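Local coordinates for protein 6-pyruvoyl tetrahydropterin synthase (Plasmodium falciparum, PDB 1Y13) that binds a zinc ion and biopterin in pockets formed where subunits of its six-chain assembly meet, as a member of the 6-pyruvoyl tetrahydropterin synthase family, at residues C35-A40 against K131-E136; H89-I94 against I126-K131. One frame throughout, in Å; residues are numbered along the deposited sequence.

Contact 1: C35-A40 against K131-E136; sequences CAHFIA and KHSSTE. With ZN (zinc ion), chain D; BIO (biopterin), chain E.
His37 reaches Ser133 with one ring nitrogen and the zinc ion with the other. Its CG lies between the backbone N and the carbonyl carbon (chi1 88°), which sets ND1 beside Ser133 OG. The 2.9 Å hydrogen bond from ND1 to Ser133 OG is nearly straight, with OG at the ring edge and 3° out of plane. NE2 binds the zinc ion at 2.3 Å; His49, His51 and biopterin O9 and O10 complete the site. Ser133 is a second-shell residue: together with the metal bond, its bond fixes the ring's rotation. At Phe38 two waters bridge to Ser133: one takes the backbone N-H and lies 2.8 Å from Ser133 OG, while another bonds Phe38 O, Ala40 N and Ser133 N. Here strand 21-41 nears its end in the antiparallel sheet of the family's T-fold (tunnelling fold). Ile39 extends CD1 past Ser134 CA to within 3.2 Å of biopterin N5. Beyond Ser134, the N-cap of helix 135-150, Glu136 accepts hydrogen bonds from biopterin N2 at OE2 (2.7 Å) and N3 at OE1; OE2 is also bonded by Val69 N of a second subunit. Ala40 O meets the His132 ring edge, 3.3 Å from CD2, and a third water links it to Lys131 O.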
ATOM      1  N   CYS A  35     -16.089   1.334 -14.281  1.00 55.09           N
ATOM      2  CA  CYS A  35     -17.281   1.911 -14.926  1.00 55.03           C
ATOM      3  C   CYS A  35     -17.082   3.339 -15.430  1.00 57.25           C
ATOM      4  O   CYS A  35     -16.249   4.081 -14.897  1.00 56.79           O
ATOM      5  CB  CYS A  35     -18.436   1.921 -13.924  1.00 58.07           C
ATOM      6  SG  CYS A  35     -19.051   0.258 -13.599  1.00 59.24           S
ATOM      7  N   ALA A  36     -17.866   3.713 -16.435  1.00 55.36           N
ATOM      8  CA  ALA A  36     -17.982   5.081 -16.859  1.00 55.95           C
ATOM      9  C   ALA A  36     -19.183   5.736 -16.170  1.00 56.41           C
ATOM     10  O   ALA A  36     -20.137   5.049 -15.782  1.00 56.42           O
ATOM     11  CB  ALA A  36     -18.117   5.164 -18.405  1.00 48.76           C
ATOM     12  N   HIS A  37     -19.145   7.058 -16.019  1.00 54.84           N
ATOM     13  CA  HIS A  37     -20.268   7.789 -15.436  1.00 55.85           C
ATOM     14  C   HIS A  37     -20.043   9.291 -15.612  1.00 56.90           C
ATOM     15  O   HIS A  37     -18.953   9.724 -16.012  1.00 55.73           O
ATOM     16  CB  HIS A  37     -20.422   7.442 -13.930  1.00 52.03           C
ATOM     17  CG  HIS A  37     -19.600   8.306 -13.016  1.00 52.17           C
ATOM     18  ND1 HIS A  37     -20.159   9.080 -12.019  1.00 54.98           N
ATOM     19  CD2 HIS A  37     -18.262   8.510 -12.942  1.00 54.01           C
ATOM     20  CE1 HIS A  37     -19.202   9.717 -11.364  1.00 52.48           C
ATOM     21  NE2 HIS A  37     -18.039   9.387 -11.902  1.00 50.69           N
ATOM     22  N   PHE A  38     -21.061  10.080 -15.307  1.00 55.85           N
ATOM     23  CA  PHE A  38     -20.841  11.485 -15.043  1.00 56.57           C
ATOM     24  C   PHE A  38     -21.857  11.921 -14.019  1.00 57.57           C
ATOM     25  O   PHE A  38     -22.982  11.433 -14.002  1.00 56.58           O
ATOM     26  CB  PHE A  38     -20.862  12.344 -16.330  1.00 55.02           C
ATOM     27  CG  PHE A  38     -22.173  12.314 -17.079  1.00 56.35           C
ATOM     28  CD1 PHE A  38     -23.187  13.184 -16.746  1.00 49.12           C
ATOM     29  CD2 PHE A  38     -22.380  11.414 -18.125  1.00 50.38           C
ATOM     30  CE1 PHE A  38     -24.410  13.158 -17.444  1.00 56.08           C
ATOM     31  CE2 PHE A  38     -23.570  11.386 -18.825  1.00 56.39           C
ATOM     32  CZ  PHE A  38     -24.595  12.242 -18.478  1.00 54.25           C
ATOM     33  N   ILE A  39     -21.442  12.812 -13.130  1.00 59.07           N
ATOM     34  CA  ILE A  39     -22.374  13.412 -12.186  1.00 58.41           C
ATOM     35  C   ILE A  39     -23.184  14.557 -12.796  1.00 57.77           C
ATOM     36  O   ILE A  39     -22.675  15.370 -13.550  1.00 55.96           O
ATOM     37  CB  ILE A  39     -21.653  13.774 -10.882  1.00 62.51           C
ATOM     38  CG1 ILE A  39     -21.598  12.509 -10.013  1.00 58.32           C
ATOM     39  CG2 ILE A  39     -22.378  14.903 -10.168  1.00 57.40           C
ATOM     40  CD1 ILE A  39     -20.422  12.445  -9.093  1.00 66.39           C
ATOM     41  N   ALA A  40     -24.484  14.561 -12.509  1.00 58.71           N
ATOM     42  CA  ALA A  40     -25.336  15.658 -12.916  1.00 56.66           C
ATOM     43  C   ALA A  40     -26.333  15.936 -11.796  1.00 57.53           C
ATOM     44  O   ALA A  40     -26.988  15.023 -11.324  1.00 57.41           O
ATOM     45  CB  ALA A  40     -26.034  15.305 -14.221  1.00 52.46           C
ATOM     46  N   LYS A 131     -30.398   8.425  -7.778  1.00 55.71           N
ATOM     47  CA  LYS A 131     -30.630   9.731  -8.391  1.00 57.66           C
ATOM     48  C   LYS A 131     -29.367  10.317  -9.008  1.00 56.81           C
ATOM     49  O   LYS A 131     -29.441  11.058  -9.984  1.00 55.10           O
ATOM     50  CB  LYS A 131     -31.234  10.759  -7.424  1.00 58.25           C
ATOM     51  CG  LYS A 131     -32.440  10.323  -6.643  1.00 67.05           C
ATOM     52  CD  LYS A 131     -33.024  11.488  -5.821  1.00 70.60           C
ATOM     53  CE  LYS A 131     -33.815  12.520  -6.657  1.00 68.18           C
ATOM     54  NZ  LYS A 131     -34.808  13.246  -5.732  1.00 67.74           N
ATOM     55  N   HIS A 132     -28.215  10.000  -8.421  1.00 56.24           N
ATOM     56  CA  HIS A 132     -26.923  10.436  -8.936  1.00 56.60           C
ATOM     57  C   HIS A 132     -25.940   9.276  -8.890  1.00 56.31           C
ATOM     58  O   HIS A 132     -25.985   8.462  -7.981  1.00 54.61           O
ATOM     59  CB  HIS A 132     -26.335  11.589  -8.119  1.00 48.51           C
ATOM     60  CG  HIS A 132     -27.301  12.662  -7.771  1.00 53.04           C
ATOM     61  ND1 HIS A 132     -28.220  12.532  -6.753  1.00 54.94           N
ATOM     62  CD2 HIS A 132     -27.496  13.893  -8.299  1.00 52.94           C
ATOM     63  CE1 HIS A 132     -28.940  13.635  -6.669  1.00 54.45           C
ATOM     64  NE2 HIS A 132     -28.523  14.473  -7.602  1.00 54.58           N
ATOM     65  N   SER A 133     -25.040   9.215  -9.864  1.00 55.43           N
ATOM     66  CA  SER A 133     -23.982   8.213  -9.844  1.00 56.70           C
ATOM     67  C   SER A 133     -22.803   8.652  -8.961  1.00 56.26           C
ATOM     68  O   SER A 133     -21.646   8.539  -9.344  1.00 57.27           O
ATOM     69  CB  SER A 133     -23.507   7.855 -11.259  1.00 54.13           C
ATOM     70  OG  SER A 133     -23.057   9.009 -11.956  1.00 57.90           O
ATOM     71  N   SER A 134     -23.103   9.161  -7.777  1.00 56.92           N
ATOM     72  CA  SER A 134     -22.074   9.509  -6.822  1.00 55.51           C
ATOM     73  C   SER A 134     -21.673   8.239  -6.099  1.00 56.65           C
ATOM     74  O   SER A 134     -22.429   7.268  -6.036  1.00 57.67           O
ATOM     75  CB  SER A 134     -22.591  10.548  -5.822  1.00 53.24           C
ATOM     76  OG  SER A 134     -23.578   9.989  -4.949  1.00 53.03           O
ATOM     77  N   THR A 135     -20.482   8.267  -5.533  1.00 56.74           N
ATOM     78  CA  THR A 135     -19.905   7.178  -4.768  1.00 56.77           C
ATOM     79  C   THR A 135     -20.774   6.825  -3.551  1.00 57.15           C
ATOM     80  O   THR A 135     -20.998   5.641  -3.284  1.00 56.07           O
ATOM     81  CB  THR A 135     -18.437   7.578  -4.368  1.00 61.60           C
ATOM     82  OG1 THR A 135     -17.776   8.090  -5.535  1.00 66.69           O
ATOM     83  CG2 THR A 135     -17.656   6.398  -3.916  1.00 59.84           C
ATOM     84  N   GLU A 136     -21.265   7.849  -2.840  1.00 55.96           N
ATOM     85  CA  GLU A 136     -22.261   7.688  -1.770  1.00 57.51           C
ATOM     86  C   GLU A 136     -23.496   6.905  -2.217  1.00 57.07           C
ATOM     87  O   GLU A 136     -23.869   5.946  -1.581  1.00 56.69           O
ATOM     88  CB  GLU A 136     -22.722   9.052  -1.215  1.00 53.27           C
ATOM     89  CG  GLU A 136     -21.660   9.847  -0.454  1.00 60.95           C
ATOM     90  CD  GLU A 136     -20.950  10.861  -1.343  1.00 60.19           C
ATOM     91  OE1 GLU A 136     -20.660  10.521  -2.510  1.00 56.74           O
ATOM     92  OE2 GLU A 136     -20.706  12.003  -0.882  1.00 55.54           O
TER
HETATM   93 ZN    ZN D 174     -16.287  10.687 -11.196  1.00 62.73          ZN
HETATM   94  N1  BIO E 175     -17.822  13.959  -4.392  1.00 56.68           N
HETATM   95  N2  BIO E 175     -18.757  13.174  -2.412  1.00 56.08           N
HETATM   96  C2  BIO E 175     -18.471  12.981  -3.730  1.00 57.30           C
HETATM   97  N3  BIO E 175     -18.802  11.856  -4.401  1.00 57.74           N
HETATM   98  C4A BIO E 175     -17.856  12.626  -6.501  1.00 57.36           C
HETATM   99  C8A BIO E 175     -17.518  13.833  -5.720  1.00 55.39           C
HETATM  100  N8  BIO E 175     -16.881  14.845  -6.368  1.00 65.13           N
HETATM  101  C7  BIO E 175     -16.549  14.779  -7.677  1.00 60.89           C
HETATM  102  C6  BIO E 175     -16.838  13.651  -8.415  1.00 57.20           C
HETATM  103  N5  BIO E 175     -17.489  12.621  -7.806  1.00 64.66           N
HETATM  104  C9  BIO E 175     -16.471  13.564  -9.883  1.00 67.94           C
HETATM  105  O9  BIO E 175     -17.381  12.684 -10.646  1.00 57.58           O
HETATM  106  C10 BIO E 175     -14.983  13.144 -10.144  1.00 76.80           C
HETATM  107  O10 BIO E 175     -14.876  11.720 -10.336  1.00 60.99           O
HETATM  108  C11 BIO E 175     -13.950  13.567  -9.085  1.00 78.44           C
HETATM  109  O   HOH W   1     -23.549   8.379 -14.610  1.00 42.45           O
HETATM  110  O   HOH W   2     -25.340  11.435 -12.107  1.00 45.99           O
HETATM  111  O   HOH W   3     -28.146  12.589 -11.987  1.00 46.35           O

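Contact 2: H89-I94 against I126-K131; sequences HFILPI and IKLPIK
Ile126 N donates to Phe90 O, the first rung of a parallel ladder that serves as a worked example of two-stranded pairing. Leu92 N follows to Ile126 O over 3.0 Å, Leu128 N to Leu92 O, and Ile94 N to Leu128 O over 3.1 Å. Leu92 therefore bonds with both its N-H and its carbonyl to residues flanking Lys127, the usual parallel register. The strand axes diverge by 32°. Leu128 O, acceptor of the last rung, also takes a weak bond from Ile130 N, closing an inverse gamma turn centred on Pro129. A CA-H...O contact from Lys127 CA to Leu92 O supplements the ladder.

Apolar contacts gather on the face that carries Ile91, Pro93, Ile126 and Leu128. Ile91 and Ile126 lie side by side and point the same way, CG1 of the first 4.1 Å from CG2 of the second. On its other branch, Ile91 CG2 touches Leu128 CD1 at 3.8 Å. Farther along, Pro93 CB rests 3.9 Å from Ile130 CG1. Just past the strand, Ile94 CG2 meets Lys127 CB.

The aromatic contribution is a CH-pi contact: Ile126 CB stands over one face of the His89 ring, 4.2 Å from its centroid and 27° off the normal. His89 ND1 is hydrogen-bonded to Leu86 O, which would restrain the ring's rotation beside Ile126.

Four directional backbone bonds fix the register, whereas the apolar contacts, which lack direction, join the pair to helix 135-150, where Ile91 and Leu128 pack against Ile138 and Tyr141.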
ATOM      1  N   HIS A  89     -19.478  -1.128 -17.381  1.00 54.95           N
ATOM      2  CA  HIS A  89     -20.671  -0.483 -17.871  1.00 56.81           C
ATOM      3  C   HIS A  89     -20.565   1.006 -17.686  1.00 57.41           C
ATOM      4  O   HIS A  89     -19.730   1.476 -16.913  1.00 56.73           O
ATOM      5  CB  HIS A  89     -21.880  -0.970 -17.055  1.00 48.73           C
ATOM      6  CG  HIS A  89     -22.221  -2.394 -17.302  1.00 56.86           C
ATOM      7  ND1 HIS A  89     -21.910  -3.396 -16.411  1.00 59.84           N
ATOM      8  CD2 HIS A  89     -22.832  -2.992 -18.351  1.00 55.53           C
ATOM      9  CE1 HIS A  89     -22.333  -4.553 -16.891  1.00 59.88           C
ATOM     10  NE2 HIS A  89     -22.894  -4.335 -18.069  1.00 61.36           N
ATOM     11  N   PHE A  90     -21.454   1.723 -18.362  1.00 54.08           N
ATOM     12  CA  PHE A  90     -21.803   3.068 -17.990  1.00 56.35           C
ATOM     13  C   PHE A  90     -22.917   2.996 -16.944  1.00 57.44           C
ATOM     14  O   PHE A  90     -23.950   2.318 -17.144  1.00 56.46           O
ATOM     15  CB  PHE A  90     -22.213   3.912 -19.214  1.00 51.69           C
ATOM     16  CG  PHE A  90     -22.748   5.264 -18.858  1.00 51.92           C
ATOM     17  CD1 PHE A  90     -21.887   6.335 -18.635  1.00 52.06           C
ATOM     18  CD2 PHE A  90     -24.113   5.479 -18.749  1.00 54.75           C
ATOM     19  CE1 PHE A  90     -22.373   7.570 -18.301  1.00 55.59           C
ATOM     20  CE2 PHE A  90     -24.610   6.727 -18.415  1.00 58.07           C
ATOM     21  CZ  PHE A  90     -23.736   7.779 -18.181  1.00 56.39           C
ATOM     22  N   ILE A  91     -22.684   3.653 -15.807  1.00 55.85           N
ATOM     23  CA  ILE A  91     -23.676   3.705 -14.736  1.00 57.48           C
ATOM     24  C   ILE A  91     -24.729   4.771 -15.042  1.00 56.90           C
ATOM     25  O   ILE A  91     -24.428   5.944 -15.088  1.00 57.28           O
ATOM     26  CB  ILE A  91     -23.025   3.993 -13.353  1.00 58.07           C
ATOM     27  CG1 ILE A  91     -22.043   2.876 -12.970  1.00 59.95           C
ATOM     28  CG2 ILE A  91     -24.089   4.155 -12.274  1.00 54.52           C
ATOM     29  CD1 ILE A  91     -21.042   3.306 -11.893  1.00 59.40           C
ATOM     30  N   LEU A  92     -25.962   4.326 -15.237  1.00 56.69           N
ATOM     31  CA  LEU A  92     -27.120   5.170 -15.541  1.00 57.07           C
ATOM     32  C   LEU A  92     -27.994   5.324 -14.299  1.00 57.04           C
ATOM     33  O   LEU A  92     -28.573   4.345 -13.834  1.00 57.30           O
ATOM     34  CB  LEU A  92     -27.915   4.455 -16.637  1.00 53.31           C
ATOM     35  CG  LEU A  92     -28.982   4.947 -17.628  1.00 64.30           C
ATOM     36  CD1 LEU A  92     -30.267   5.344 -16.926  1.00 67.98           C
ATOM     37  CD2 LEU A  92     -28.470   6.062 -18.522  1.00 67.91           C
ATOM     38  N   PRO A  93     -28.092   6.552 -13.750  1.00 57.38           N
ATOM     39  CA  PRO A  93     -28.921   6.776 -12.581  1.00 57.46           C
ATOM     40  C   PRO A  93     -30.384   7.061 -12.958  1.00 57.40           C
ATOM     41  O   PRO A  93     -30.752   8.212 -13.175  1.00 56.22           O
ATOM     42  CB  PRO A  93     -28.249   7.979 -11.909  1.00 52.00           C
ATOM     43  CG  PRO A  93     -27.514   8.691 -13.009  1.00 54.04           C
ATOM     44  CD  PRO A  93     -27.431   7.795 -14.205  1.00 54.19           C
ATOM     45  N   ILE A  94     -31.206   6.014 -12.995  1.00 57.16           N
ATOM     46  CA  ILE A  94     -32.537   6.111 -13.568  1.00 57.10           C
ATOM     47  C   ILE A  94     -33.488   7.049 -12.826  1.00 57.66           C
ATOM     48  O   ILE A  94     -34.494   7.471 -13.396  1.00 56.23           O
ATOM     49  CB  ILE A  94     -33.180   4.734 -13.905  1.00 59.85           C
ATOM     50  CG1 ILE A  94     -33.115   3.762 -12.745  1.00 58.42           C
ATOM     51  CG2 ILE A  94     -32.526   4.093 -15.142  1.00 62.70           C
ATOM     52  CD1 ILE A  94     -33.972   2.519 -12.971  1.00 64.90           C
ATOM     53  N   ILE A 126     -25.723   0.021 -17.148  1.00 56.20           N
ATOM     54  CA  ILE A 126     -26.273  -0.666 -15.996  1.00 56.77           C
ATOM     55  C   ILE A 126     -27.160   0.380 -15.321  1.00 56.99           C
ATOM     56  O   ILE A 126     -26.675   1.419 -14.866  1.00 55.89           O
ATOM     57  CB  ILE A 126     -25.155  -1.317 -15.049  1.00 58.64           C
ATOM     58  CG1 ILE A 126     -25.767  -2.172 -13.920  1.00 59.66           C
ATOM     59  CG2 ILE A 126     -24.182  -0.302 -14.448  1.00 54.13           C
ATOM     60  CD1 ILE A 126     -25.942  -3.616 -14.307  1.00 70.22           C
ATOM     61  N   LYS A 127     -28.458   0.098 -15.301  1.00 55.94           N
ATOM     62  CA  LYS A 127     -29.481   1.037 -14.859  1.00 57.80           C
ATOM     63  C   LYS A 127     -29.656   0.868 -13.361  1.00 58.24           C
ATOM     64  O   LYS A 127     -30.255  -0.101 -12.927  1.00 59.41           O
ATOM     65  CB  LYS A 127     -30.786   0.728 -15.624  1.00 54.41           C
ATOM     66  CG  LYS A 127     -30.511   0.735 -17.143  1.00 58.32           C
ATOM     67  CD  LYS A 127     -31.718   0.522 -17.999  1.00 57.69           C
ATOM     68  CE  LYS A 127     -32.372  -0.816 -17.713  1.00 63.89           C
ATOM     69  NZ  LYS A 127     -31.538  -1.950 -18.157  1.00 68.44           N
ATOM     70  N   LEU A 128     -29.103   1.784 -12.570  1.00 57.20           N
ATOM     71  CA  LEU A 128     -29.217   1.683 -11.135  1.00 56.53           C
ATOM     72  C   LEU A 128     -30.323   2.589 -10.619  1.00 57.18           C
ATOM     73  O   LEU A 128     -30.498   3.679 -11.136  1.00 55.32           O
ATOM     74  CB  LEU A 128     -27.867   1.957 -10.425  1.00 52.57           C
ATOM     75  CG  LEU A 128     -26.660   1.087 -10.803  1.00 54.05           C
ATOM     76  CD1 LEU A 128     -25.462   1.465  -9.966  1.00 54.82           C
ATOM     77  CD2 LEU A 128     -26.992  -0.427 -10.649  1.00 59.01           C
ATOM     78  N   PRO A 129     -31.080   2.126  -9.600  1.00 56.19           N
ATOM     79  CA  PRO A 129     -32.171   2.905  -9.011  1.00 56.96           C
ATOM     80  C   PRO A 129     -31.631   3.955  -8.045  1.00 57.44           C
ATOM     81  O   PRO A 129     -31.877   3.879  -6.841  1.00 55.43           O
ATOM     82  CB  PRO A 129     -32.994   1.835  -8.273  1.00 57.14           C
ATOM     83  CG  PRO A 129     -31.959   0.785  -7.871  1.00 55.44           C
ATOM     84  CD  PRO A 129     -30.936   0.793  -8.984  1.00 52.61           C
ATOM     85  N   ILE A 130     -30.881   4.921  -8.588  1.00 57.27           N
ATOM     86  CA  ILE A 130     -30.244   5.981  -7.806  1.00 55.70           C
ATOM     87  C   ILE A 130     -30.445   7.317  -8.514  1.00 56.27           C
ATOM     88  O   ILE A 130     -30.614   7.346  -9.733  1.00 54.60           O
ATOM     89  CB  ILE A 130     -28.710   5.674  -7.572  1.00 55.72           C
ATOM     90  CG1 ILE A 130     -27.952   5.549  -8.900  1.00 53.90           C
ATOM     91  CG2 ILE A 130     -28.534   4.386  -6.741  1.00 55.06           C
ATOM     92  CD1 ILE A 130     -26.434   5.327  -8.739  1.00 52.24           C
ATOM     93  N   LYS A 131     -30.398   8.425  -7.778  1.00 55.71           N
ATOM     94  CA  LYS A 131     -30.630   9.731  -8.391  1.00 57.66           C
ATOM     95  C   LYS A 131     -29.367  10.317  -9.008  1.00 56.81           C
ATOM     96  O   LYS A 131     -29.441  11.058  -9.984  1.00 55.10           O
ATOM     97  CB  LYS A 131     -31.234  10.759  -7.424  1.00 58.25           C
ATOM     98  CG  LYS A 131     -32.440  10.323  -6.643  1.00 67.05           C
ATOM     99  CD  LYS A 131     -33.024  11.488  -5.821  1.00 70.60           C
ATOM    100  CE  LYS A 131     -33.815  12.520  -6.657  1.00 68.18           C
ATOM    101  NZ  LYS A 131     -34.808  13.246  -5.732  1.00 67.74           N
TER

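From the N terminus, the chain first runs through strand 21-41, whose end supplies residues 35-40. It then passes strand 49-62 and helix 72-86 before reaching 89-94. Contact 2 closes a loop when 126-131 returns to pair with 89-94, enclosing the three-stranded antiparallel sheet. Contact 1 closes the longer loop directly afterwards, at 131-136, so the smaller loop lies wholly within the larger and Lys131 belongs to both. The two contacts also touch: Ala36 N and O make probable hydrogen bonds to His89 O and Ile91 N. Together they tie the main antiparallel sheet to the short parallel pair and to the start of helix 135-150.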